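Local coordinates for protein putative peptidyl-prolyl cis-trans isomerase Cbf2 (Campylobacter jejuni, PDB 3RFW) that is a SurA-like chaperone and probably catalyses the cis-trans isomerisation of peptide bonds preceding proline, at residues K116-A121 and K127-E132; A4-K9 and Q47-Q52; E83-T88 and E230-V235; T14-F19 and Q27-L32. All coordinates share one frame; numbering follows the deposited sequence.

Four contacts sample three separate regions of an extended chain. Interaction 1 lies in the parvulin-type isomerase domain, where the ring of His-117 meets that of His-201, consistent with the histidine pair of parvulin active sites; its centre is about 83 Å from that of interaction 2, about 72 Å from that of interaction 4 and about 61 Å from that of interaction 3. Interactions 2 and 4 are neighbours, with centres about 18 Å apart, and they meet where CG of Gln-47 packs 3.9 Å from CZ of Phe-19. Both also touch the second subunit. Interaction 3 lies between these extremes, its nearest atoms about 15 Å from interaction 4, and joins two helices far apart in sequence, 63-86 and 216-246.

Interaction 1. Residues K116-A121 and K127-E132; sequences KHILVA and KDIINE
Ile-129 of the helix is received by two branched side chains of the strand, Ile-118 and Val-120, two residues apart on the same face of the strand. Its CD1 methyl does most of the work, lying 3.6 Å from CG2 of Ile-118. The same CD1 meets Val-120 tip to tip, 3.7 Å from CG1. A second point of contact forms with the roles of the branches exchanged, where CG2 of Ile-129 comes within 3.8 Å of CD1 of Ile-118, so the two isoleucines cross obliquely and are held at both branches. The chi2 of Ile-129, 141°, falls well short of fully extended and brings CD1 over both strand residues. All three side chains are buried, and the grip is purely apolar.

The outer flank of the helix contrasts with this. Lys-127 and Asp-128 are exposed, and Lys-127 makes its salt bridge with Glu-123, one turn earlier in the same helix. The opposite face of the strand carries His-117 and Leu-119; His-117 meets the rings of His-201 and Phe-177, consistent with the histidine pair of parvulin active sites. The contact thus seats helix 123-133 on one face of the four-stranded parvulin sheet, beside helix 138-152, whose Phe-145, Leu-148 and Ala-149 also touch Ile-118, while Val-202 of the adjacent strand 199-213 continues the floor beneath Ile-129.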
loop_
_atom_site.group_PDB
_atom_site.type_symbol
_atom_site.label_atom_id
_atom_site.label_comp_id
_atom_site.label_asym_id
_atom_site.label_seq_id
_atom_site.Cartn_x
_atom_site.Cartn_y
_atom_site.Cartn_z
ATOM N N LYS A 116 30.844 -4.012 -11.048
ATOM C CA LYS A 116 31.400 -4.123 -9.703
ATOM C C LYS A 116 32.498 -3.088 -9.501
ATOM O O LYS A 116 33.107 -2.643 -10.464
ATOM C CB LYS A 116 31.969 -5.540 -9.479
ATOM C CG LYS A 116 30.887 -6.635 -9.376
ATOM C CD LYS A 116 31.497 -8.004 -9.165
ATOM C CE LYS A 116 30.571 -9.110 -9.657
ATOM N NZ LYS A 116 31.225 -10.437 -9.526
ATOM N N HIS A 117 32.801 -2.759 -8.247
ATOM C CA HIS A 117 33.976 -1.941 -7.947
ATOM C C HIS A 117 34.772 -2.359 -6.703
ATOM O O HIS A 117 34.298 -3.157 -5.886
ATOM C CB HIS A 117 33.624 -0.445 -7.936
ATOM C CG HIS A 117 33.236 0.089 -6.593
ATOM N ND1 HIS A 117 32.314 -0.535 -5.778
ATOM C CD2 HIS A 117 33.586 1.235 -5.959
ATOM C CE1 HIS A 117 32.132 0.190 -4.687
ATOM N NE2 HIS A 117 32.878 1.279 -4.781
ATOM N N ILE A 118 36.019 -1.897 -6.633
ATOM C CA ILE A 118 36.861 -2.024 -5.438
ATOM C C ILE A 118 37.303 -0.630 -5.014
ATOM O O ILE A 118 37.779 0.132 -5.832
ATOM C CB ILE A 118 38.128 -2.861 -5.745
ATOM C CG1 ILE A 118 37.752 -4.316 -6.015
ATOM C CG2 ILE A 118 39.140 -2.747 -4.618
ATOM C CD1 ILE A 118 38.896 -5.155 -6.513
ATOM N N LEU A 119 37.132 -0.285 -3.744
ATOM C CA LEU A 119 37.507 1.048 -3.283
ATOM C C LEU A 119 38.677 0.959 -2.312
ATOM O O LEU A 119 38.732 0.065 -1.469
ATOM C CB LEU A 119 36.307 1.780 -2.652
ATOM C CG LEU A 119 36.537 3.109 -1.906
ATOM C CD1 LEU A 119 37.123 4.164 -2.838
ATOM C CD2 LEU A 119 35.230 3.633 -1.302
ATOM N N VAL A 120 39.638 1.858 -2.475
ATOM C CA VAL A 120 40.800 1.910 -1.617
ATOM C C VAL A 120 41.191 3.371 -1.488
ATOM O O VAL A 120 40.676 4.221 -2.219
ATOM C CB VAL A 120 41.986 1.132 -2.226
ATOM C CG1 VAL A 120 41.690 -0.376 -2.262
ATOM C CG2 VAL A 120 42.326 1.672 -3.623
ATOM N N ALA A 121 42.112 3.662 -0.576
ATOM C CA ALA A 121 42.228 5.015 -0.049
ATOM C C ALA A 121 43.313 5.763 -0.803
ATOM O O ALA A 121 43.407 6.990 -0.732
ATOM C CB ALA A 121 42.539 4.977 1.470
ATOM N N LYS A 127 46.414 0.953 -8.190
ATOM C CA LYS A 127 47.277 0.450 -9.261
ATOM C C LYS A 127 47.696 -1.000 -9.038
ATOM O O LYS A 127 47.789 -1.784 -9.991
ATOM C CB LYS A 127 48.519 1.330 -9.436
ATOM C CG LYS A 127 48.229 2.720 -9.998
ATOM C CD LYS A 127 49.490 3.340 -10.601
ATOM C CE LYS A 127 49.318 4.828 -10.827
ATOM N NZ LYS A 127 50.459 5.614 -10.281
ATOM N N ASP A 128 47.915 -1.359 -7.778
ATOM C CA ASP A 128 48.344 -2.715 -7.423
ATOM C C ASP A 128 47.237 -3.735 -7.626
ATOM O O ASP A 128 47.499 -4.869 -8.020
ATOM C CB ASP A 128 48.829 -2.788 -5.965
ATOM C CG ASP A 128 50.227 -2.202 -5.772
ATOM O OD1 ASP A 128 50.663 -1.381 -6.611
ATOM O OD2 ASP A 128 50.879 -2.545 -4.758
ATOM N N ILE A 129 46.012 -3.382 -7.254
ATOM C CA ILE A 129 44.889 -4.240 -7.626
ATOM C C ILE A 129 44.838 -4.369 -9.142
ATOM O O ILE A 129 44.745 -5.478 -9.670
ATOM C CB ILE A 129 43.531 -3.736 -7.088
ATOM C CG1 ILE A 129 43.435 -4.005 -5.583
ATOM C CG2 ILE A 129 42.355 -4.413 -7.839
ATOM C CD1 ILE A 129 42.761 -2.889 -4.812
ATOM N N ILE A 130 44.950 -3.240 -9.834
ATOM C CA ILE A 130 44.895 -3.240 -11.294
ATOM C C ILE A 130 45.933 -4.201 -11.873
ATOM O O ILE A 130 45.603 -5.079 -12.685
ATOM C CB ILE A 130 45.073 -1.825 -11.866
ATOM C CG1 ILE A 130 43.748 -1.053 -11.753
ATOM C CG2 ILE A 130 45.524 -1.896 -13.330
ATOM C CD1 ILE A 130 43.864 0.429 -12.039
ATOM N N ASN A 131 47.145 -4.118 -11.319
ATOM C CA ASN A 131 48.228 -5.083 -11.543
ATOM C C ASN A 131 47.894 -6.556 -11.353
ATOM O O ASN A 131 48.258 -7.392 -12.186
ATOM C CB ASN A 131 49.399 -4.748 -10.626
ATOM C CG ASN A 131 50.400 -3.861 -11.287
ATOM O OD1 ASN A 131 50.560 -2.696 -10.908
ATOM N ND2 ASN A 131 51.068 -4.390 -12.314
ATOM N N GLU A 132 47.331 -6.890 -10.196
ATOM C CA GLU A 132 46.997 -8.276 -9.902
ATOM C C GLU A 132 46.042 -8.872 -10.929
ATOM O O GLU A 132 46.028 -10.094 -11.128
ATOM C CB GLU A 132 46.391 -8.404 -8.505
ATOM C CG GLU A 132 47.272 -9.155 -7.523
ATOM C CD GLU A 132 46.663 -9.231 -6.141
ATOM O OE1 GLU A 132 46.264 -10.345 -5.736
ATOM O OE2 GLU A 132 46.565 -8.174 -5.476
#

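Interaction 2. Residues A4-K9 and Q47-Q52; sequences ATVNGK and QDLILQ
Val-6 and Leu-49 make the apolar centre of this contact, with CG1 of Val-6 lying 3.8 Å from CD2 of Leu-49 as the two side chains cross. In Val-6 that methyl is trans to N (chi1 -180°), which carries it out from the strand toward the helix. Leu-49 does not leave its helix pointing at the strand; its CD2 branch is the part that closes the gap. Beside this pair lies a looser, polar one. Lys-9 starts extended but bends at its outer torsions, so CE, 4.2 Å from OD2 of Asp-48, lies nearer than NZ, 4.5 Å from that oxygen and beyond a salt bridge. The attraction between these opposite charges is therefore probably modest.

What positions Val-6 and Lys-9 is a tight hairpin. A type I' turn runs from Val-6 to Lys-9, closed by a pair of backbone hydrogen bonds: N of Val-6 to O of Lys-9 at 2.7 Å, and N of Lys-9 to O of Val-6 at 3.0 Å. At the backbone angles of Gly-8 a CB would press on the carbonyl O of Asn-7. Helix 34-56 covers one face of this two-stranded hairpin, Ile-45 touching both Ala-4 and Val-6, and along the edge of strand 2-6 a strand of the second subunit pairs antiparallel with residues 4 to 6, so the small sheet continues across the dimer interface.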
loop_
_atom_site.group_PDB
_atom_site.type_symbol
_atom_site.label_atom_id
_atom_site.label_comp_id
_atom_site.label_asym_id
_atom_site.label_seq_id
_atom_site.Cartn_x
_atom_site.Cartn_y
_atom_site.Cartn_z
ATOM N N ALA A 4 -39.843 -13.933 -5.762
ATOM C CA ALA A 4 -40.227 -14.139 -4.373
ATOM C C ALA A 4 -41.382 -13.221 -4.015
ATOM O O ALA A 4 -41.600 -12.219 -4.685
ATOM C CB ALA A 4 -39.038 -13.899 -3.441
ATOM N N THR A 5 -42.093 -13.545 -2.932
ATOM C CA THR A 5 -43.097 -12.652 -2.370
ATOM C C THR A 5 -42.736 -12.539 -0.922
ATOM O O THR A 5 -42.195 -13.473 -0.333
ATOM C CB THR A 5 -44.562 -13.220 -2.474
ATOM O OG1 THR A 5 -44.681 -14.396 -1.657
ATOM C CG2 THR A 5 -44.922 -13.585 -3.919
ATOM N N VAL A 6 -43.001 -11.382 -0.351
ATOM C CA VAL A 6 -42.704 -11.108 1.038
ATOM C C VAL A 6 -43.929 -10.471 1.623
ATOM O O VAL A 6 -44.333 -9.397 1.177
ATOM C CB VAL A 6 -41.560 -10.097 1.184
ATOM C CG1 VAL A 6 -41.281 -9.841 2.688
ATOM C CG2 VAL A 6 -40.286 -10.622 0.514
ATOM N N ASN A 7 -44.527 -11.139 2.613
ATOM C CA ASN A 7 -45.847 -10.795 3.137
ATOM C C ASN A 7 -46.885 -10.538 2.046
ATOM O O ASN A 7 -47.722 -9.662 2.180
ATOM C CB ASN A 7 -45.764 -9.612 4.094
ATOM C CG ASN A 7 -44.922 -9.909 5.327
ATOM O OD1 ASN A 7 -44.267 -9.021 5.897
ATOM N ND2 ASN A 7 -44.988 -11.136 5.784
ATOM N N GLY A 8 -46.831 -11.304 0.963
ATOM C CA GLY A 8 -47.752 -11.088 -0.165
ATOM C C GLY A 8 -47.219 -10.275 -1.346
ATOM O O GLY A 8 -47.703 -10.419 -2.473
ATOM N N LYS A 9 -46.206 -9.439 -1.103
ATOM C CA LYS A 9 -45.715 -8.535 -2.124
ATOM C C LYS A 9 -44.604 -9.172 -2.945
ATOM O O LYS A 9 -43.595 -9.666 -2.402
ATOM C CB LYS A 9 -45.228 -7.228 -1.489
ATOM C CG LYS A 9 -44.425 -6.355 -2.464
ATOM C CD LYS A 9 -43.893 -5.052 -1.827
ATOM C CE LYS A 9 -42.395 -5.169 -1.446
ATOM N NZ LYS A 9 -41.625 -5.716 -2.584
ATOM N N GLN A 47 -32.416 -6.802 3.152
ATOM C CA GLN A 47 -32.346 -5.337 2.906
ATOM C C GLN A 47 -33.750 -4.722 2.837
ATOM O O GLN A 47 -34.048 -3.800 3.535
ATOM C CB GLN A 47 -31.535 -5.050 1.608
ATOM C CG GLN A 47 -31.406 -3.557 1.183
ATOM C CD GLN A 47 -32.502 -3.084 0.197
ATOM O OE1 GLN A 47 -33.312 -3.873 -0.322
ATOM N NE2 GLN A 47 -32.498 -1.796 -0.092
ATOM N N ASP A 48 -34.674 -5.403 2.193
ATOM C CA ASP A 48 -36.019 -4.860 2.071
ATOM C C ASP A 48 -36.767 -4.772 3.383
ATOM O O ASP A 48 -37.476 -3.792 3.675
ATOM C CB ASP A 48 -36.807 -5.650 1.060
ATOM C CG ASP A 48 -38.130 -4.989 0.722
ATOM O OD1 ASP A 48 -38.122 -4.002 -0.040
ATOM O OD2 ASP A 48 -39.175 -5.449 1.240
ATOM N N LEU A 49 -36.482 -5.732 4.250
ATOM C CA LEU A 49 -37.188 -5.831 5.508
ATOM C C LEU A 49 -36.563 -4.872 6.475
ATOM O O LEU A 49 -37.229 -4.382 7.351
ATOM C CB LEU A 49 -37.124 -7.273 6.072
ATOM C CG LEU A 49 -38.013 -8.270 5.296
ATOM C CD1 LEU A 49 -37.727 -9.751 5.675
ATOM C CD2 LEU A 49 -39.498 -7.953 5.496
ATOM N N ILE A 50 -35.271 -4.617 6.343
ATOM C CA ILE A 50 -34.648 -3.623 7.210
ATOM C C ILE A 50 -35.226 -2.223 6.845
ATOM O O ILE A 50 -35.525 -1.412 7.717
ATOM C CB ILE A 50 -33.142 -3.621 7.038
ATOM C CG1 ILE A 50 -32.518 -4.822 7.756
ATOM C CG2 ILE A 50 -32.585 -2.293 7.532
ATOM C CD1 ILE A 50 -31.152 -5.204 7.280
ATOM N N LEU A 51 -35.446 -1.982 5.558
ATOM C CA LEU A 51 -36.082 -0.704 5.114
ATOM C C LEU A 51 -37.481 -0.528 5.713
ATOM O O LEU A 51 -37.800 0.520 6.251
ATOM C CB LEU A 51 -36.186 -0.654 3.573
ATOM C CG LEU A 51 -34.896 -0.409 2.763
ATOM C CD1 LEU A 51 -35.161 -0.556 1.271
ATOM C CD2 LEU A 51 -34.223 0.973 3.052
ATOM N N GLN A 52 -38.301 -1.580 5.637
ATOM C CA GLN A 52 -39.635 -1.565 6.242
ATOM C C GLN A 52 -39.584 -1.359 7.736
ATOM O O GLN A 52 -40.373 -0.611 8.300
ATOM C CB GLN A 52 -40.378 -2.863 5.925
ATOM C CG GLN A 52 -40.596 -3.104 4.430
ATOM C CD GLN A 52 -41.501 -4.306 4.176
ATOM O OE1 GLN A 52 -41.252 -5.151 3.287
ATOM N NE2 GLN A 52 -42.567 -4.376 4.945
#

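Interaction 3. Residues E83-T88 and E230-V235; sequences EKILNT and EEFKKV
Ile-85 is the first residue of 83-88 to meet the other helix. Its CG2 methyl sits 3.6 Å from CG1 of Val-235, the two side chains sliding past each other in opposite directions, and it also reaches the Phe-232 ring, 4.1 Å from CE1. Next in sequence, Leu-86 makes the main contact with the ring. Its CD1 methyl lies over one face of Phe-232 in a CH-pi contact, 3.8 Å from the ring centroid and 20° off the ring normal, displaced toward the rim. The anti placement of CG relative to N in Leu-86 (chi1 -174°) sends the side chain across the ring at about a right angle. The rim of the ring also abuts the main chain, CE1 lying 3.5 Å from N of Leu-86. Farther on, Thr-88 folds back: both its OG1 and its N bond to O of Ile-85, each at 2.9 Å, the hydroxyl in the carbonyl plane on a lone pair.

Most of these side chains are only partly covered, so this is a surface join. It links helix 63-86 to helix 216-246, two helices distant in sequence, with Ile-89 of the following loop touching Val-235 and Lys-84 forming a salt bridge with Asp-62 of the second subunit.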
loop_
_atom_site.group_PDB
_atom_site.type_symbol
_atom_site.label_atom_id
_atom_site.label_comp_id
_atom_site.label_asym_id
_atom_site.label_seq_id
_atom_site.Cartn_x
_atom_site.Cartn_y
_atom_site.Cartn_z
ATOM N N GLU A 83 -20.460 14.476 -15.502
ATOM C CA GLU A 83 -20.494 13.318 -16.395
ATOM C C GLU A 83 -21.023 13.593 -17.806
ATOM O O GLU A 83 -20.467 13.076 -18.766
ATOM C CB GLU A 83 -21.282 12.164 -15.762
ATOM C CG GLU A 83 -20.431 11.231 -14.920
ATOM C CD GLU A 83 -20.198 9.883 -15.614
ATOM O OE1 GLU A 83 -19.037 9.622 -16.036
ATOM O OE2 GLU A 83 -21.192 9.110 -15.758
ATOM N N LYS A 84 -22.085 14.387 -17.954
ATOM C CA LYS A 84 -22.464 14.838 -19.291
ATOM C C LYS A 84 -21.315 15.622 -19.974
ATOM O O LYS A 84 -21.045 15.433 -21.152
ATOM C CB LYS A 84 -23.737 15.684 -19.281
ATOM C CG LYS A 84 -24.928 15.052 -18.565
ATOM C CD LYS A 84 -25.439 13.860 -19.328
ATOM C CE LYS A 84 -26.865 13.562 -18.906
ATOM N NZ LYS A 84 -27.444 12.484 -19.745
ATOM N N ILE A 85 -20.606 16.453 -19.215
ATOM C CA ILE A 85 -19.431 17.138 -19.760
ATOM C C ILE A 85 -18.324 16.161 -20.151
ATOM O O ILE A 85 -17.844 16.191 -21.269
ATOM C CB ILE A 85 -18.927 18.205 -18.805
ATOM C CG1 ILE A 85 -19.994 19.290 -18.669
ATOM C CG2 ILE A 85 -17.602 18.793 -19.300
ATOM C CD1 ILE A 85 -19.703 20.307 -17.590
ATOM N N LEU A 86 -17.987 15.231 -19.266
ATOM C CA LEU A 86 -17.003 14.196 -19.605
ATOM C C LEU A 86 -17.343 13.457 -20.908
ATOM O O LEU A 86 -16.454 13.133 -21.697
ATOM C CB LEU A 86 -16.799 13.205 -18.458
ATOM C CG LEU A 86 -15.688 12.169 -18.661
ATOM C CD1 LEU A 86 -14.294 12.845 -18.846
ATOM C CD2 LEU A 86 -15.680 11.173 -17.503
ATOM N N ASN A 87 -18.627 13.270 -21.180
ATOM C CA ASN A 87 -19.033 12.536 -22.383
ATOM C C ASN A 87 -18.861 13.320 -23.690
ATOM O O ASN A 87 -18.991 12.749 -24.774
ATOM C CB ASN A 87 -20.481 12.045 -22.279
ATOM C CG ASN A 87 -20.643 10.892 -21.306
ATOM O OD1 ASN A 87 -21.721 10.704 -20.724
ATOM N ND2 ASN A 87 -19.568 10.142 -21.087
ATOM N N THR A 88 -18.625 14.628 -23.603
ATOM C CA THR A 88 -18.343 15.402 -24.816
ATOM C C THR A 88 -16.846 15.466 -25.169
ATOM O O THR A 88 -16.461 16.239 -26.042
ATOM C CB THR A 88 -18.847 16.848 -24.708
ATOM O OG1 THR A 88 -18.006 17.572 -23.806
ATOM C CG2 THR A 88 -20.316 16.907 -24.248
ATOM N N GLU A 230 -6.679 16.232 -19.165
ATOM C CA GLU A 230 -6.348 17.655 -19.229
ATOM C C GLU A 230 -7.459 18.445 -19.925
ATOM O O GLU A 230 -7.763 19.576 -19.548
ATOM C CB GLU A 230 -5.033 17.872 -19.982
ATOM C CG GLU A 230 -3.817 17.253 -19.309
ATOM C CD GLU A 230 -3.387 18.042 -18.077
ATOM O OE1 GLU A 230 -3.372 19.298 -18.161
ATOM O OE2 GLU A 230 -3.124 17.411 -17.019
ATOM N N GLU A 231 -7.961 17.893 -21.018
ATOM C CA GLU A 231 -9.041 18.512 -21.759
ATOM C C GLU A 231 -10.299 18.587 -20.885
ATOM O O GLU A 231 -10.922 19.632 -20.795
ATOM C CB GLU A 231 -9.310 17.744 -23.062
ATOM C CG GLU A 231 -10.494 18.267 -23.928
ATOM C CD GLU A 231 -10.295 19.695 -24.474
ATOM O OE1 GLU A 231 -9.176 20.248 -24.334
ATOM O OE2 GLU A 231 -11.293 20.294 -24.973
ATOM N N PHE A 232 -10.607 17.505 -20.177
ATOM C CA PHE A 232 -11.745 17.489 -19.258
ATOM C C PHE A 232 -11.671 18.598 -18.218
ATOM O O PHE A 232 -12.638 19.329 -18.014
ATOM C CB PHE A 232 -11.860 16.132 -18.559
ATOM C CG PHE A 232 -12.993 16.049 -17.575
ATOM C CD1 PHE A 232 -14.297 16.302 -17.977
ATOM C CD2 PHE A 232 -12.762 15.648 -16.263
ATOM C CE1 PHE A 232 -15.353 16.197 -17.094
ATOM C CE2 PHE A 232 -13.806 15.547 -15.368
ATOM C CZ PHE A 232 -15.117 15.830 -15.790
ATOM N N LYS A 233 -10.492 18.780 -17.639
ATOM C CA LYS A 233 -10.294 19.810 -16.648
ATOM C C LYS A 233 -10.451 21.209 -17.214
ATOM O O LYS A 233 -10.933 22.119 -16.530
ATOM C CB LYS A 233 -8.907 19.686 -16.026
ATOM C CG LYS A 233 -8.798 18.611 -14.962
ATOM C CD LYS A 233 -7.348 18.530 -14.425
ATOM N N LYS A 234 -9.966 21.396 -18.432
ATOM C CA LYS A 234 -10.094 22.672 -19.117
ATOM C C LYS A 234 -11.561 22.991 -19.387
ATOM O O LYS A 234 -12.008 24.106 -19.165
ATOM C CB LYS A 234 -9.345 22.635 -20.451
ATOM C CG LYS A 234 -9.359 23.951 -21.209
ATOM C CD LYS A 234 -8.756 23.762 -22.609
ATOM C CE LYS A 234 -9.109 24.916 -23.542
ATOM N NZ LYS A 234 -8.360 24.818 -24.828
ATOM N N VAL A 235 -12.292 22.020 -19.913
ATOM C CA VAL A 235 -13.701 22.231 -20.201
ATOM C C VAL A 235 -14.531 22.464 -18.928
ATOM O O VAL A 235 -15.390 23.330 -18.917
ATOM C CB VAL A 235 -14.281 21.076 -20.998
ATOM C CG1 VAL A 235 -15.794 21.278 -21.210
ATOM C CG2 VAL A 235 -13.529 20.961 -22.342
#

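Interaction 4. Residues T14-F19 and Q27-L32; sequences TEVSEF and QDFKTL
Val-16 and Phe-29 form the apolar part of the contact, CG1 of Val-16 approaching CE1 of the ring to 3.7 Å as the side chains cross. The ring of Phe-29 is carried there by a fully extended first torsion, chi1 177°, which swings CG away from the backbone N. Ser-17, one residue along the helix, packs against the base of the same side chain, its OG lying 3.7 Å from CB of Phe-29.

No direct hydrogen bond joins the segments; water supplies the polar links. One water lies 2.6 Å from OG of Ser-17 and accepts from N of Phe-29. A second, at 3.1 Å from the same hydroxyl, donates to OD1 of Asp-28. Ser-17 is thus tied through water to both a backbone amide and a carboxylate of the loop.

The third kind of interaction shapes the loop itself. OD2 of Asp-28 accepts from N of Lys-30 at 3.0 Å, an Asx turn, although the amide approaches 33° out of the carboxylate plane. The carbonyl O of Asp-28 takes two bonds from Thr-31, one from N and one from OG1, the latter at 2.9 Å; NE2 of Gln-27 in turn donates to that hydroxyl.

Asp-28 therefore has its two carboxylate oxygens divided between the loop backbone and the water next to Ser-17, which probably fixes its rotation. The chemistry implies that direct packing onto helix 13-24 rests mainly on the buried Phe-29, which also touches Lys-37, whereas the polar groups of the two segments meet through two waters and the loop's own bonds probably set its shape.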
loop_
_atom_site.group_PDB
_atom_site.type_symbol
_atom_site.label_atom_id
_atom_site.label_comp_id
_atom_site.label_asym_id
_atom_site.label_seq_id
_atom_site.Cartn_x
_atom_site.Cartn_y
_atom_site.Cartn_z
ATOM N N THR A 14 -35.800 -8.046 -11.726
ATOM C CA THR A 14 -35.420 -6.686 -12.073
ATOM C C THR A 14 -34.836 -5.877 -10.910
ATOM O O THR A 14 -33.814 -5.184 -11.069
ATOM C CB THR A 14 -36.664 -5.901 -12.585
ATOM O OG1 THR A 14 -37.438 -6.728 -13.469
ATOM C CG2 THR A 14 -36.236 -4.641 -13.323
ATOM N N GLU A 15 -35.561 -5.824 -9.798
ATOM C CA GLU A 15 -35.106 -5.014 -8.683
ATOM C C GLU A 15 -33.914 -5.651 -7.961
ATOM O O GLU A 15 -33.092 -4.938 -7.416
ATOM C CB GLU A 15 -36.246 -4.694 -7.710
ATOM C CG GLU A 15 -36.745 -5.904 -6.890
ATOM C CD GLU A 15 -38.088 -5.631 -6.217
ATOM O OE1 GLU A 15 -39.098 -6.131 -6.738
ATOM O OE2 GLU A 15 -38.138 -4.912 -5.184
ATOM N N VAL A 16 -33.862 -6.984 -7.913
ATOM C CA VAL A 16 -32.721 -7.669 -7.343
ATOM C C VAL A 16 -31.474 -7.389 -8.190
ATOM O O VAL A 16 -30.419 -7.023 -7.673
ATOM C CB VAL A 16 -32.955 -9.168 -7.290
ATOM C CG1 VAL A 16 -31.677 -9.862 -6.808
ATOM C CG2 VAL A 16 -34.176 -9.495 -6.325
ATOM N N SER A 17 -31.614 -7.656 -9.485
ATOM C CA SER A 17 -30.625 -7.361 -10.492
ATOM C C SER A 17 -30.101 -5.917 -10.449
ATOM O O SER A 17 -28.893 -5.713 -10.377
ATOM C CB SER A 17 -31.191 -7.695 -11.869
ATOM O OG SER A 17 -30.264 -7.382 -12.893
ATOM N N GLU A 18 -30.995 -4.929 -10.366
ATOM C CA GLU A 18 -30.565 -3.540 -10.270
ATOM C C GLU A 18 -29.848 -3.242 -8.972
ATOM O O GLU A 18 -28.891 -2.445 -8.946
ATOM C CB GLU A 18 -31.732 -2.566 -10.472
ATOM C CG GLU A 18 -32.453 -2.774 -11.803
ATOM C CD GLU A 18 -33.102 -1.501 -12.360
ATOM O OE1 GLU A 18 -32.375 -0.735 -13.044
ATOM O OE2 GLU A 18 -34.351 -1.334 -12.210
ATOM N N PHE A 19 -30.307 -3.857 -7.881
ATOM C CA PHE A 19 -29.627 -3.647 -6.598
ATOM C C PHE A 19 -28.171 -4.154 -6.663
ATOM O O PHE A 19 -27.297 -3.550 -6.072
ATOM C CB PHE A 19 -30.383 -4.320 -5.443
ATOM C CG PHE A 19 -29.767 -4.088 -4.091
ATOM C CD1 PHE A 19 -29.920 -2.864 -3.437
ATOM C CD2 PHE A 19 -29.048 -5.102 -3.456
ATOM C CE1 PHE A 19 -29.310 -2.621 -2.215
ATOM C CE2 PHE A 19 -28.539 -4.913 -2.179
ATOM C CZ PHE A 19 -28.637 -3.655 -1.556
ATOM N N GLN A 27 -21.557 -8.610 -15.221
ATOM C CA GLN A 27 -22.171 -9.930 -15.345
ATOM C C GLN A 27 -23.648 -9.860 -15.028
ATOM O O GLN A 27 -24.062 -9.207 -14.064
ATOM C CB GLN A 27 -21.508 -10.924 -14.405
ATOM C CG GLN A 27 -22.171 -12.273 -14.448
ATOM C CD GLN A 27 -21.314 -13.381 -13.854
ATOM O OE1 GLN A 27 -20.357 -13.119 -13.113
ATOM N NE2 GLN A 27 -21.666 -14.634 -14.169
ATOM N N ASP A 28 -24.467 -10.413 -15.906
ATOM C CA ASP A 28 -25.897 -10.280 -15.714
ATOM C C ASP A 28 -26.411 -11.269 -14.694
ATOM O O ASP A 28 -26.124 -12.465 -14.770
ATOM C CB ASP A 28 -26.670 -10.426 -17.022
ATOM C CG ASP A 28 -28.100 -9.922 -16.902
ATOM O OD1 ASP A 28 -28.324 -8.698 -17.090
ATOM O OD2 ASP A 28 -28.984 -10.731 -16.550
ATOM N N PHE A 29 -27.208 -10.750 -13.763
ATOM C CA PHE A 29 -27.863 -11.567 -12.748
ATOM C C PHE A 29 -28.325 -12.900 -13.310
ATOM O O PHE A 29 -28.068 -13.948 -12.721
ATOM C CB PHE A 29 -29.058 -10.825 -12.147
ATOM C CG PHE A 29 -29.833 -11.636 -11.128
ATOM C CD1 PHE A 29 -29.356 -11.791 -9.823
ATOM C CD2 PHE A 29 -31.051 -12.209 -11.463
ATOM C CE1 PHE A 29 -30.077 -12.530 -8.870
ATOM C CE2 PHE A 29 -31.776 -12.956 -10.523
ATOM C CZ PHE A 29 -31.290 -13.105 -9.219
ATOM N N LYS A 30 -29.006 -12.854 -14.450
ATOM C CA LYS A 30 -29.598 -14.062 -15.037
ATOM C C LYS A 30 -28.622 -15.201 -15.341
ATOM O O LYS A 30 -29.040 -16.347 -15.502
ATOM C CB LYS A 30 -30.420 -13.722 -16.284
ATOM N N THR A 31 -27.329 -14.896 -15.426
ATOM C CA THR A 31 -26.344 -15.898 -15.822
ATOM C C THR A 31 -25.690 -16.571 -14.608
ATOM O O THR A 31 -24.802 -17.425 -14.761
ATOM C CB THR A 31 -25.233 -15.308 -16.722
ATOM O OG1 THR A 31 -24.405 -14.404 -15.969
ATOM C CG2 THR A 31 -25.840 -14.596 -17.900
ATOM N N LEU A 32 -26.051 -16.120 -13.410
ATOM C CA LEU A 32 -25.492 -16.711 -12.206
ATOM C C LEU A 32 -26.089 -18.109 -11.988
ATOM O O LEU A 32 -27.219 -18.365 -12.374
ATOM C CB LEU A 32 -25.733 -15.801 -10.993
ATOM C CG LEU A 32 -25.117 -14.401 -11.079
ATOM C CD1 LEU A 32 -25.832 -13.454 -10.118
ATOM C CD2 LEU A 32 -23.616 -14.431 -10.790
HETATM O O HOH W 1 -27.827 -7.991 -13.669
HETATM O O HOH W 2 -30.410 -7.393 -15.998
#